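Local coordinates for protein mRNA interferase toxin YafQ (Escherichia coli, PDB 4MMG) that cleaves mRNA on the ribosome at lysine codons followed by G or A, halting translation elongation as the toxin of a type II toxin-antitoxin pair, at residues I9-Y15 against L81-T87; K27-L32 against V67-L73; L46-D52 against R63-V67. The protein carries 1 engineered substitution. All blocks are in the same frame, centred on the assembly; numbering follows the deposited sequence.

Interaction 1. Residues I9-Y15 against L81-T87; sequences IEYSGQY and LLRFERT. With SO4 (sulfate ion), chain E.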
loop_
_atom_site.group_PDB
_atom_site.type_symbol
_atom_site.label_atom_id
_atom_site.label_comp_id
_atom_site.label_asym_id
_atom_site.label_seq_id
_atom_site.Cartn_x
_atom_site.Cartn_y
_atom_site.Cartn_z
ATOM N N ILE A 9 7.890 -8.669 6.757
ATOM C CA ILE A 9 6.650 -7.978 6.432
ATOM C C ILE A 9 6.362 -7.075 7.601
ATOM O O ILE A 9 6.400 -7.522 8.750
ATOM C CB ILE A 9 5.465 -8.937 6.256
ATOM C CG1 ILE A 9 5.753 -9.970 5.165
ATOM C CG2 ILE A 9 4.211 -8.152 5.887
ATOM C CD1 ILE A 9 4.720 -11.072 5.105
ATOM N N GLU A 10 6.087 -5.805 7.324
ATOM C CA GLU A 10 5.823 -4.841 8.387
ATOM C C GLU A 10 4.545 -4.059 8.118
ATOM O O GLU A 10 4.171 -3.827 6.964
ATOM C CB GLU A 10 6.988 -3.859 8.538
ATOM C CG GLU A 10 8.344 -4.521 8.723
ATOM C CD GLU A 10 9.472 -3.517 8.853
ATOM O OE1 GLU A 10 9.214 -2.292 8.809
ATOM O OE2 GLU A 10 10.630 -3.957 9.004
ATOM N N TYR A 11 3.888 -3.650 9.199
ATOM C CA TYR A 11 2.698 -2.819 9.124
ATOM C C TYR A 11 2.885 -1.655 10.075
ATOM O O TYR A 11 3.056 -1.867 11.277
ATOM C CB TYR A 11 1.456 -3.613 9.545
ATOM C CG TYR A 11 1.199 -4.848 8.722
ATOM C CD1 TYR A 11 1.849 -6.043 8.999
ATOM C CD2 TYR A 11 0.314 -4.819 7.657
ATOM C CE1 TYR A 11 1.621 -7.174 8.238
ATOM C CE2 TYR A 11 0.081 -5.940 6.894
ATOM C CZ TYR A 11 0.730 -7.114 7.190
ATOM O OH TYR A 11 0.495 -8.234 6.421
ATOM N N SER A 12 2.868 -0.426 9.569
ATOM C CA SER A 12 2.962 0.719 10.466
ATOM C C SER A 12 1.736 0.759 11.373
ATOM O O SER A 12 0.680 0.202 11.041
ATOM C CB SER A 12 3.039 2.018 9.679
ATOM O OG SER A 12 1.769 2.306 9.132
ATOM N N GLY A 13 1.866 1.417 12.523
ATOM C CA GLY A 13 0.719 1.611 13.391
ATOM C C GLY A 13 -0.402 2.336 12.667
ATOM O O GLY A 13 -1.575 1.983 12.803
ATOM N N GLN A 14 -0.040 3.334 11.867
ATOM C CA GLN A 14 -1.042 4.072 11.110
ATOM C C GLN A 14 -1.765 3.182 10.098
ATOM O O GLN A 14 -2.964 3.353 9.874
ATOM C CB GLN A 14 -0.421 5.279 10.414
ATOM C CG GLN A 14 -1.448 6.195 9.773
ATOM C CD GLN A 14 -2.413 6.770 10.791
ATOM O OE1 GLN A 14 -2.003 7.238 11.857
ATOM N NE2 GLN A 14 -3.701 6.722 10.482
ATOM N N TYR A 15 -1.052 2.223 9.506
ATOM C CA TYR A 15 -1.672 1.335 8.521
ATOM C C TYR A 15 -2.857 0.589 9.109
ATOM O O TYR A 15 -3.907 0.466 8.477
ATOM C CB TYR A 15 -0.669 0.329 7.955
ATOM C CG TYR A 15 -1.223 -0.421 6.766
ATOM C CD1 TYR A 15 -1.309 0.195 5.533
ATOM C CD2 TYR A 15 -1.680 -1.728 6.879
ATOM C CE1 TYR A 15 -1.814 -0.453 4.441
ATOM C CE2 TYR A 15 -2.196 -2.402 5.769
ATOM C CZ TYR A 15 -2.261 -1.743 4.555
ATOM O OH TYR A 15 -2.753 -2.351 3.417
ATOM N N LEU A 81 12.922 -5.453 3.438
ATOM C CA LEU A 81 11.620 -5.255 4.061
ATOM C C LEU A 81 10.510 -4.942 3.080
ATOM O O LEU A 81 10.736 -4.339 2.023
ATOM C CB LEU A 81 11.694 -4.179 5.155
ATOM C CG LEU A 81 11.914 -2.705 4.813
ATOM C CD1 LEU A 81 10.617 -2.002 4.409
ATOM C CD2 LEU A 81 12.539 -1.984 6.000
ATOM N N LEU A 82 9.310 -5.388 3.436
ATOM C CA LEU A 82 8.092 -4.891 2.813
ATOM C C LEU A 82 7.300 -4.259 3.937
ATOM O O LEU A 82 6.963 -4.932 4.908
ATOM C CB LEU A 82 7.292 -6.033 2.195
ATOM C CG LEU A 82 5.819 -5.763 1.861
ATOM C CD1 LEU A 82 5.658 -4.649 0.828
ATOM C CD2 LEU A 82 5.153 -7.045 1.367
ATOM N N ARG A 83 7.018 -2.969 3.825
ATOM C CA ARG A 83 6.301 -2.268 4.885
ATOM C C ARG A 83 5.039 -1.600 4.343
ATOM O O ARG A 83 5.103 -0.725 3.475
ATOM C CB ARG A 83 7.205 -1.230 5.554
ATOM C CG ARG A 83 6.527 -0.403 6.631
ATOM C CD ARG A 83 7.555 0.481 7.334
ATOM N NE ARG A 83 6.977 1.244 8.433
ATOM C CZ ARG A 83 6.967 0.838 9.702
ATOM N NH1 ARG A 83 7.505 -0.331 10.037
ATOM N NH2 ARG A 83 6.417 1.602 10.639
ATOM N N PHE A 84 3.891 -2.038 4.845
ATOM C CA PHE A 84 2.625 -1.391 4.523
ATOM C C PHE A 84 2.484 -0.141 5.382
ATOM O O PHE A 84 2.430 -0.225 6.610
ATOM C CB PHE A 84 1.478 -2.375 4.731
ATOM C CG PHE A 84 1.546 -3.556 3.808
ATOM C CD1 PHE A 84 1.217 -3.419 2.471
ATOM C CD2 PHE A 84 1.970 -4.789 4.269
ATOM C CE1 PHE A 84 1.289 -4.497 1.608
ATOM C CE2 PHE A 84 2.051 -5.877 3.418
ATOM C CZ PHE A 84 1.703 -5.731 2.080
ATOM N N GLU A 85 2.437 1.023 4.740
ATOM C CA GLU A 85 2.577 2.293 5.455
ATOM C C GLU A 85 1.278 3.053 5.698
ATOM O O GLU A 85 0.990 3.437 6.834
ATOM C CB GLU A 85 3.598 3.184 4.745
ATOM C CG GLU A 85 3.986 4.415 5.525
ATOM C CD GLU A 85 4.772 4.101 6.788
ATOM O OE1 GLU A 85 5.334 2.992 6.910
ATOM O OE2 GLU A 85 4.831 4.988 7.678
ATOM N N ARG A 86 0.520 3.311 4.635
ATOM C CA ARG A 86 -0.782 3.968 4.744
ATOM C C ARG A 86 -1.708 3.465 3.656
ATOM O O ARG A 86 -1.253 2.977 2.616
ATOM C CB ARG A 86 -0.661 5.494 4.604
ATOM C CG ARG A 86 -0.042 6.198 5.805
ATOM C CD ARG A 86 -0.700 7.542 6.065
ATOM N NE ARG A 86 -2.107 7.402 6.435
ATOM C CZ ARG A 86 -2.948 8.422 6.574
ATOM N NH1 ARG A 86 -2.531 9.662 6.358
ATOM N NH2 ARG A 86 -4.210 8.199 6.903
ATOM N N THR A 87 -3.007 3.588 3.893
ATOM C CA THR A 87 -3.981 3.390 2.828
ATOM C C THR A 87 -5.176 4.319 3.015
ATOM O O THR A 87 -5.587 4.596 4.145
ATOM C CB THR A 87 -4.408 1.903 2.693
ATOM O OG1 THR A 87 -5.165 1.734 1.492
ATOM C CG2 THR A 87 -5.249 1.454 3.878
HETATM S S SO4 E . 6.188 5.140 11.056
HETATM O O1 SO4 E . 5.773 6.484 10.661
HETATM O O2 SO4 E . 6.183 4.254 9.890
HETATM O O3 SO4 E . 5.266 4.645 12.078
HETATM O O4 SO4 E . 7.539 5.192 11.605
#

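Interaction 2. Residues K27-L32 against V67-L73; sequences KDMNKL and VEPDWIL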
loop_
_atom_site.group_PDB
_atom_site.type_symbol
_atom_site.label_atom_id
_atom_site.label_comp_id
_atom_site.label_asym_id
_atom_site.label_seq_id
_atom_site.Cartn_x
_atom_site.Cartn_y
_atom_site.Cartn_z
ATOM N N LYS A 27 -15.338 0.077 2.092
ATOM C CA LYS A 27 -14.492 -0.259 0.952
ATOM C C LYS A 27 -14.465 -1.775 0.732
ATOM O O LYS A 27 -14.657 -2.560 1.673
ATOM C CB LYS A 27 -13.065 0.269 1.147
ATOM C CG LYS A 27 -12.963 1.776 1.394
ATOM C CD LYS A 27 -13.587 2.594 0.265
ATOM C CE LYS A 27 -12.881 2.334 -1.040
ATOM N NZ LYS A 27 -13.364 3.246 -2.118
ATOM N N ASP A 28 -14.224 -2.179 -0.509
ATOM C CA ASP A 28 -14.100 -3.597 -0.843
ATOM C C ASP A 28 -12.734 -4.110 -0.396
ATOM O O ASP A 28 -11.739 -4.005 -1.126
ATOM C CB ASP A 28 -14.272 -3.787 -2.348
ATOM C CG ASP A 28 -14.245 -5.241 -2.765
ATOM O OD1 ASP A 28 -13.925 -6.110 -1.928
ATOM O OD2 ASP A 28 -14.543 -5.510 -3.951
ATOM N N MET A 29 -12.686 -4.686 0.801
ATOM C CA MET A 29 -11.411 -5.027 1.414
ATOM C C MET A 29 -10.683 -6.134 0.662
ATOM O O MET A 29 -9.448 -6.216 0.703
ATOM C CB MET A 29 -11.596 -5.375 2.894
ATOM C CG MET A 29 -12.261 -4.264 3.702
ATOM S SD MET A 29 -11.429 -2.675 3.568
ATOM C CE MET A 29 -9.884 -3.019 4.416
ATOM N N ASN A 30 -11.435 -6.967 -0.048
ATOM C CA ASN A 30 -10.804 -7.994 -0.863
ATOM C C ASN A 30 -9.850 -7.416 -1.911
ATOM O O ASN A 30 -8.840 -8.038 -2.232
ATOM C CB ASN A 30 -11.849 -8.904 -1.522
ATOM C CG ASN A 30 -12.441 -9.915 -0.551
ATOM O OD1 ASN A 30 -11.871 -10.193 0.500
ATOM N ND2 ASN A 30 -13.590 -10.476 -0.912
ATOM N N LYS A 31 -10.138 -6.218 -2.418
ATOM C CA LYS A 31 -9.254 -5.606 -3.409
ATOM C C LYS A 31 -7.909 -5.228 -2.793
ATOM O O LYS A 31 -6.855 -5.399 -3.405
ATOM C CB LYS A 31 -9.908 -4.375 -4.040
ATOM C CG LYS A 31 -11.146 -4.676 -4.876
ATOM C CD LYS A 31 -11.582 -3.423 -5.625
ATOM C CE LYS A 31 -12.747 -3.690 -6.558
ATOM N NZ LYS A 31 -13.027 -2.489 -7.402
ATOM N N LEU A 32 -7.942 -4.718 -1.568
ATOM C CA LEU A 32 -6.705 -4.360 -0.892
ATOM C C LEU A 32 -5.936 -5.624 -0.515
ATOM O O LEU A 32 -4.712 -5.691 -0.667
ATOM C CB LEU A 32 -7.000 -3.529 0.354
ATOM C CG LEU A 32 -5.784 -3.201 1.221
ATOM C CD1 LEU A 32 -4.803 -2.338 0.450
ATOM C CD2 LEU A 32 -6.206 -2.537 2.521
ATOM N N VAL A 67 -5.407 0.963 -5.516
ATOM C CA VAL A 67 -6.388 -0.111 -5.385
ATOM C C VAL A 67 -7.612 0.234 -6.244
ATOM O O VAL A 67 -8.198 -0.635 -6.892
ATOM C CB VAL A 67 -6.793 -0.318 -3.905
ATOM C CG1 VAL A 67 -7.693 -1.553 -3.767
ATOM C CG2 VAL A 67 -5.553 -0.439 -3.025
ATOM N N GLU A 68 -7.983 1.510 -6.223
ATOM C CA GLU A 68 -9.097 2.068 -7.003
ATOM C C GLU A 68 -8.679 3.495 -7.364
ATOM O O GLU A 68 -7.656 3.968 -6.877
ATOM C CB GLU A 68 -10.371 2.088 -6.156
ATOM C CG GLU A 68 -10.840 0.715 -5.730
ATOM C CD GLU A 68 -12.021 0.756 -4.786
ATOM O OE1 GLU A 68 -12.451 1.868 -4.386
ATOM O OE2 GLU A 68 -12.519 -0.339 -4.445
ATOM N N PRO A 69 -9.454 4.197 -8.218
ATOM C CA PRO A 69 -8.973 5.531 -8.602
ATOM C C PRO A 69 -8.716 6.484 -7.428
ATOM O O PRO A 69 -7.806 7.310 -7.516
ATOM C CB PRO A 69 -10.103 6.057 -9.486
ATOM C CG PRO A 69 -10.631 4.826 -10.136
ATOM C CD PRO A 69 -10.602 3.778 -9.045
ATOM N N ASP A 70 -9.485 6.370 -6.352
ATOM C CA ASP A 70 -9.224 7.190 -5.165
ATOM C C ASP A 70 -9.037 6.333 -3.918
ATOM O O ASP A 70 -9.472 6.698 -2.824
ATOM C CB ASP A 70 -10.329 8.234 -4.957
ATOM C CG ASP A 70 -9.947 9.310 -3.941
ATOM O OD1 ASP A 70 -8.746 9.671 -3.856
ATOM O OD2 ASP A 70 -10.848 9.799 -3.219
ATOM N N TRP A 71 -8.369 5.196 -4.084
ATOM C CA TRP A 71 -7.953 4.387 -2.946
ATOM C C TRP A 71 -6.530 3.945 -3.210
ATOM O O TRP A 71 -6.276 3.137 -4.109
ATOM C CB TRP A 71 -8.862 3.175 -2.785
ATOM C CG TRP A 71 -8.584 2.332 -1.561
ATOM C CD1 TRP A 71 -7.714 2.606 -0.542
ATOM C CD2 TRP A 71 -9.206 1.082 -1.229
ATOM N NE1 TRP A 71 -7.761 1.603 0.408
ATOM C CE2 TRP A 71 -8.668 0.657 0.006
ATOM C CE3 TRP A 71 -10.168 0.283 -1.856
ATOM C CZ2 TRP A 71 -9.057 -0.535 0.616
ATOM C CZ3 TRP A 71 -10.551 -0.907 -1.248
ATOM C CH2 TRP A 71 -9.998 -1.301 -0.023
ATOM N N ILE A 72 -5.608 4.499 -2.427
ATOM C CA ILE A 72 -4.171 4.335 -2.609
ATOM C C ILE A 72 -3.600 3.469 -1.503
ATOM O O ILE A 72 -4.054 3.551 -0.355
ATOM C CB ILE A 72 -3.474 5.698 -2.479
ATOM C CG1 ILE A 72 -4.112 6.720 -3.401
ATOM C CG2 ILE A 72 -1.964 5.580 -2.740
ATOM C CD1 ILE A 72 -3.834 6.425 -4.783
ATOM N N LEU A 73 -2.600 2.662 -1.848
ATOM C CA LEU A 73 -1.741 2.001 -0.874
ATOM C C LEU A 73 -0.347 2.604 -0.981
ATOM O O LEU A 73 0.237 2.615 -2.069
ATOM C CB LEU A 73 -1.664 0.503 -1.148
ATOM C CG LEU A 73 -0.588 -0.228 -0.333
ATOM C CD1 LEU A 73 -0.966 -0.253 1.131
ATOM C CD2 LEU A 73 -0.337 -1.647 -0.840
HETATM O O HOH W 1 -11.208 5.468 -1.009
HETATM O O HOH W 2 -14.670 -0.300 -6.840
#

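Interaction 3. Residues L46-D52 against R63-V67; sequences LPAVYKD and RDAHV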
loop_
_atom_site.group_PDB
_atom_site.type_symbol
_atom_site.label_atom_id
_atom_site.label_comp_id
_atom_site.label_asym_id
_atom_site.label_seq_id
_atom_site.Cartn_x
_atom_site.Cartn_y
_atom_site.Cartn_z
ATOM N N LEU A 46 4.116 -5.803 -10.156
ATOM C CA LEU A 46 2.667 -5.718 -10.133
ATOM C C LEU A 46 2.120 -5.482 -11.531
ATOM O O LEU A 46 2.793 -4.872 -12.379
ATOM C CB LEU A 46 2.238 -4.562 -9.230
ATOM C CG LEU A 46 2.477 -4.732 -7.734
ATOM C CD1 LEU A 46 2.115 -3.425 -7.035
ATOM C CD2 LEU A 46 1.621 -5.870 -7.205
ATOM N N PRO A 47 0.894 -5.951 -11.781
ATOM C CA PRO A 47 0.309 -5.660 -13.093
ATOM C C PRO A 47 -0.004 -4.171 -13.253
ATOM O O PRO A 47 -0.132 -3.418 -12.267
ATOM C CB PRO A 47 -0.962 -6.512 -13.111
ATOM C CG PRO A 47 -1.306 -6.709 -11.666
ATOM C CD PRO A 47 -0.009 -6.742 -10.923
ATOM N N ALA A 48 -0.126 -3.759 -14.513
ATOM C CA ALA A 48 -0.241 -2.355 -14.873
ATOM C C ALA A 48 -1.445 -1.655 -14.254
ATOM O O ALA A 48 -1.398 -0.454 -14.029
ATOM C CB ALA A 48 -0.265 -2.210 -16.403
ATOM N N VAL A 49 -2.519 -2.397 -13.982
ATOM C CA VAL A 49 -3.755 -1.800 -13.468
ATOM C C VAL A 49 -3.526 -1.037 -12.156
ATOM O O VAL A 49 -4.252 -0.089 -11.850
ATOM C CB VAL A 49 -4.873 -2.857 -13.309
ATOM C CG1 VAL A 49 -4.542 -3.863 -12.212
ATOM C CG2 VAL A 49 -6.226 -2.195 -13.061
ATOM N N TYR A 50 -2.498 -1.420 -11.399
ATOM C CA TYR A 50 -2.218 -0.733 -10.139
ATOM C C TYR A 50 -1.477 0.595 -10.294
ATOM O O TYR A 50 -1.371 1.347 -9.327
ATOM C CB TYR A 50 -1.443 -1.653 -9.185
ATOM C CG TYR A 50 -2.238 -2.850 -8.706
ATOM C CD1 TYR A 50 -3.356 -2.677 -7.897
ATOM C CD2 TYR A 50 -1.863 -4.146 -9.044
ATOM C CE1 TYR A 50 -4.091 -3.759 -7.454
ATOM C CE2 TYR A 50 -2.592 -5.238 -8.607
ATOM C CZ TYR A 50 -3.698 -5.036 -7.801
ATOM O OH TYR A 50 -4.415 -6.125 -7.358
ATOM N N LYS A 51 -0.965 0.885 -11.490
ATOM C CA LYS A 51 -0.257 2.143 -11.745
ATOM C C LYS A 51 0.843 2.379 -10.712
ATOM O O LYS A 51 1.060 3.505 -10.245
ATOM C CB LYS A 51 -1.244 3.315 -11.756
ATOM C CG LYS A 51 -2.368 3.176 -12.775
ATOM C CD LYS A 51 -1.832 3.331 -14.181
ATOM C CE LYS A 51 -2.955 3.619 -15.166
ATOM N NZ LYS A 51 -2.418 4.171 -16.442
ATOM N N ASP A 52 1.541 1.304 -10.363
ATOM C CA ASP A 52 2.536 1.355 -9.308
ATOM C C ASP A 52 3.707 2.263 -9.676
ATOM O O ASP A 52 4.233 2.192 -10.789
ATOM C CB ASP A 52 3.040 -0.052 -9.010
ATOM C CG ASP A 52 3.946 -0.091 -7.819
ATOM O OD1 ASP A 52 3.456 0.129 -6.685
ATOM O OD2 ASP A 52 5.156 -0.322 -8.017
ATOM N N ARG A 63 6.410 3.823 -2.203
ATOM C CA ARG A 63 5.736 3.619 -3.485
ATOM C C ARG A 63 4.226 3.767 -3.313
ATOM O O ARG A 63 3.714 3.677 -2.192
ATOM C CB ARG A 63 6.039 2.237 -4.060
ATOM C CG ARG A 63 7.521 1.939 -4.214
ATOM C CD ARG A 63 7.767 0.613 -4.927
ATOM N NE ARG A 63 7.345 0.652 -6.329
ATOM C CZ ARG A 63 8.081 1.169 -7.309
ATOM N NH1 ARG A 63 9.275 1.690 -7.041
ATOM N NH2 ARG A 63 7.627 1.176 -8.555
ATOM N N ASP A 64 3.544 3.982 -4.435
ATOM C CA ASP A 64 2.123 4.302 -4.507
ATOM C C ASP A 64 1.488 3.324 -5.490
ATOM O O ASP A 64 1.849 3.317 -6.675
ATOM C CB ASP A 64 1.988 5.739 -5.052
ATOM C CG ASP A 64 0.547 6.222 -5.197
ATOM O OD1 ASP A 64 -0.366 5.464 -5.587
ATOM O OD2 ASP A 64 0.335 7.435 -4.976
ATOM N N ALA A 65 0.562 2.491 -5.014
ATOM C CA ALA A 65 -0.256 1.671 -5.915
ATOM C C ALA A 65 -1.722 2.037 -5.743
ATOM O O ALA A 65 -2.175 2.283 -4.622
ATOM C CB ALA A 65 -0.048 0.185 -5.640
ATOM N N HIS A 66 -2.470 2.076 -6.842
ATOM C CA HIS A 66 -3.890 2.395 -6.767
ATOM C C HIS A 66 -4.717 1.125 -6.643
ATOM O O HIS A 66 -4.710 0.287 -7.551
ATOM C CB HIS A 66 -4.338 3.165 -8.012
ATOM C CG HIS A 66 -4.114 4.644 -7.936
ATOM N ND1 HIS A 66 -2.860 5.217 -8.006
ATOM C CD2 HIS A 66 -4.991 5.671 -7.823
ATOM C CE1 HIS A 66 -2.977 6.531 -7.942
ATOM N NE2 HIS A 66 -4.257 6.833 -7.823
ATOM N N VAL A 67 -5.407 0.963 -5.516
ATOM C CA VAL A 67 -6.388 -0.111 -5.385
ATOM C C VAL A 67 -7.612 0.234 -6.244
ATOM O O VAL A 67 -8.198 -0.635 -6.892
ATOM C CB VAL A 67 -6.793 -0.318 -3.905
ATOM C CG1 VAL A 67 -7.693 -1.553 -3.767
ATOM C CG2 VAL A 67 -5.553 -0.439 -3.025
HETATM O O HOH W 3 -6.189 0.159 -9.874
HETATM O O HOH W 4 -0.379 4.564 -8.305
#

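Interaction 1. Residues I9-Y15 against L81-T87
Phe84 and Tyr15 run alongside each other in the same direction, with CB of Phe84 squarely over the face of the Tyr15 ring, 3.6 Å from its centroid. Tyr15 can serve as this platform because its CG is anti to the backbone N (chi1 -170°), carrying the ring back beneath the strand. Tyr11 flanks Phe84 differently: the planes are 26° apart, but the rings are displaced and share little overlap, and Tyr11 CE2 comes within 3.4 Å of Phe84 CD2. Ile9 CG2 closes on the edge of the Phe84 ring. Bulky apolar residues suit this face because helix 29-40 packs on it; Phe84 and Tyr15 are buried, while Tyr11 and Ile9 lie at the exposed margin.

On the polar face Arg83, extended as far as NE, gives NH1 to Glu10 OE1 at 2.9 Å, on the anti side but out of the carboxylate plane, the two flat groups nearly perpendicular. Its NE holds Glu85 OE1, and NH2 donates at 2.8 Å to O2 of a sulfate ion, probably from the crystallisation liquor, so three acceptors grip the guanidinium, each at a different nitrogen.

Parallel strand pairing joins the backbones, Ser12 N donating to Phe84 O in a nearly straight bond (171°). Ser12 then caps the helix: its small hydroxyl accepts from Tyr15 N and donates to Glu85 O, 2.7 Å from OG, at the classic beta bulge in which Glu85 and Arg86 both face Ile74.

Strand 8-11 is an outermost strand, beside 81-88, whose other neighbour is 71-77. Met36 of helix 29-40 touches Tyr11 and Tyr15, while Asp18 of helix 13-24 binds Arg86.

Interaction 2. Residues K27-L32 against V67-L73
Glu68 OE1 receives Lys27 NZ at 2.8 Å in a salt bridge on the syn side of the carboxylate, 24° out of its plane. The other oxygen, OE2, faces Lys31, whose NZ makes only a long salt bridge with it, while a water held by Lys31 NZ reaches OE2 through a weak bond. Each oxygen can thus serve a different base, and one acid between two lysines probably offsets part of their charge, mainly that of Lys27.

Trp71 is the centre of the apolar part. In Lys27, two successive turns (chi2 -58°, chi3 -61°) fold the chain back across one face of the indole: CB sits above the six-membered ring, 3.9 Å from its centroid, and Lys27 CE lies 3.5 Å from Trp71 CE3. The lysine thus spends its methylenes on the ring and keeps its ammonium for Glu68. Val67 CG1 lies over the opposite face, toward the rim, so the indole has a neighbour on each face; this methyl also meets Lys31 CB at 3.6 Å. At the edge, near the ring plane, Asp28 O approaches Trp71 CZ3 to 3.3 Å. Leu32 CB packs beside Trp71 CZ2 at 3.6 Å, and Met29 SD makes an oblique Met-aromatic contact with the same ring.

Asp28 stands at the N-cap of helix 29-40, its OD1 accepting a weak bond from Asn30 N. Val67 and Glu68 form a classic bulge opposite Trp71, whose carbonyl accepts both their amides. The contact therefore seats the first turn of helix 29-40 against the turn joining strands 63-66 and 71-77, with Tyr15 of helix 13-24 touching both Leu32 and Leu73.

Interaction 3. Residues L46-D52 against R63-V67
Asp52 reaches Arg63 where the loop leading into strand 53-54 runs beside strand 63-66 of the mixed sheet of this RelE-family toxin. Arg63 can be followed outward. Its CB points toward the loop 46-52, and CG continues from it; the chain runs extended to CD, which stays 4.2 Å from Asp52 OD2, and a turn at chi3 (67°) then brings NE and NH2 round to Asp52. Both nitrogens of Arg63 reach that same Asp52 OD2 at 2.9 Å, a side-on grip from one face of the carboxylate. OD2 lies in the guanidinium plane, whereas the carboxylate itself is turned 38° from it. Arginine suits this place because it offers two neighbouring N-H groups to one oxygen; Asp52 OD1 is taken by Tyr75 OH from strand 71-77.

Farther along, a short 3-10 turn brings the carbonyl of Tyr50 to His66 N, 2.8 Å from O to N and almost straight at 174°. The small side chain of Ala65 lets the loop lie close, with Tyr50 CB 4.2 Å from Ala65 CB. The edge of the Tyr50 ring faces the His66 carbonyl, CD1 standing 3.3 Å from that O, and one water donates to both Val49 O and His66 O.

The three contacts share one mixed sheet, ordered 8-11, 81-88, 71-77, 63-66, 53-54. Interaction 1 joins the chain's beginning to strand 81-88 and spans the other two; interaction 3 falls in turn between the segments of interaction 2. Interactions 1 and 2, centres about 15 Å apart, meet where Tyr15 CE1 packs on Leu73 CD1 at 3.4 Å; interactions 2 and 3, about 11 Å apart, share Val67. Interactions 1 and 3 do not touch. Gln90, the engineered replacement at the inferred proton-donor position, has its side chain about 4 Å from that of His66 and about 9 Å from that of Trp71, consistent with interactions 2 and 3 helping to shape the surroundings of the active site.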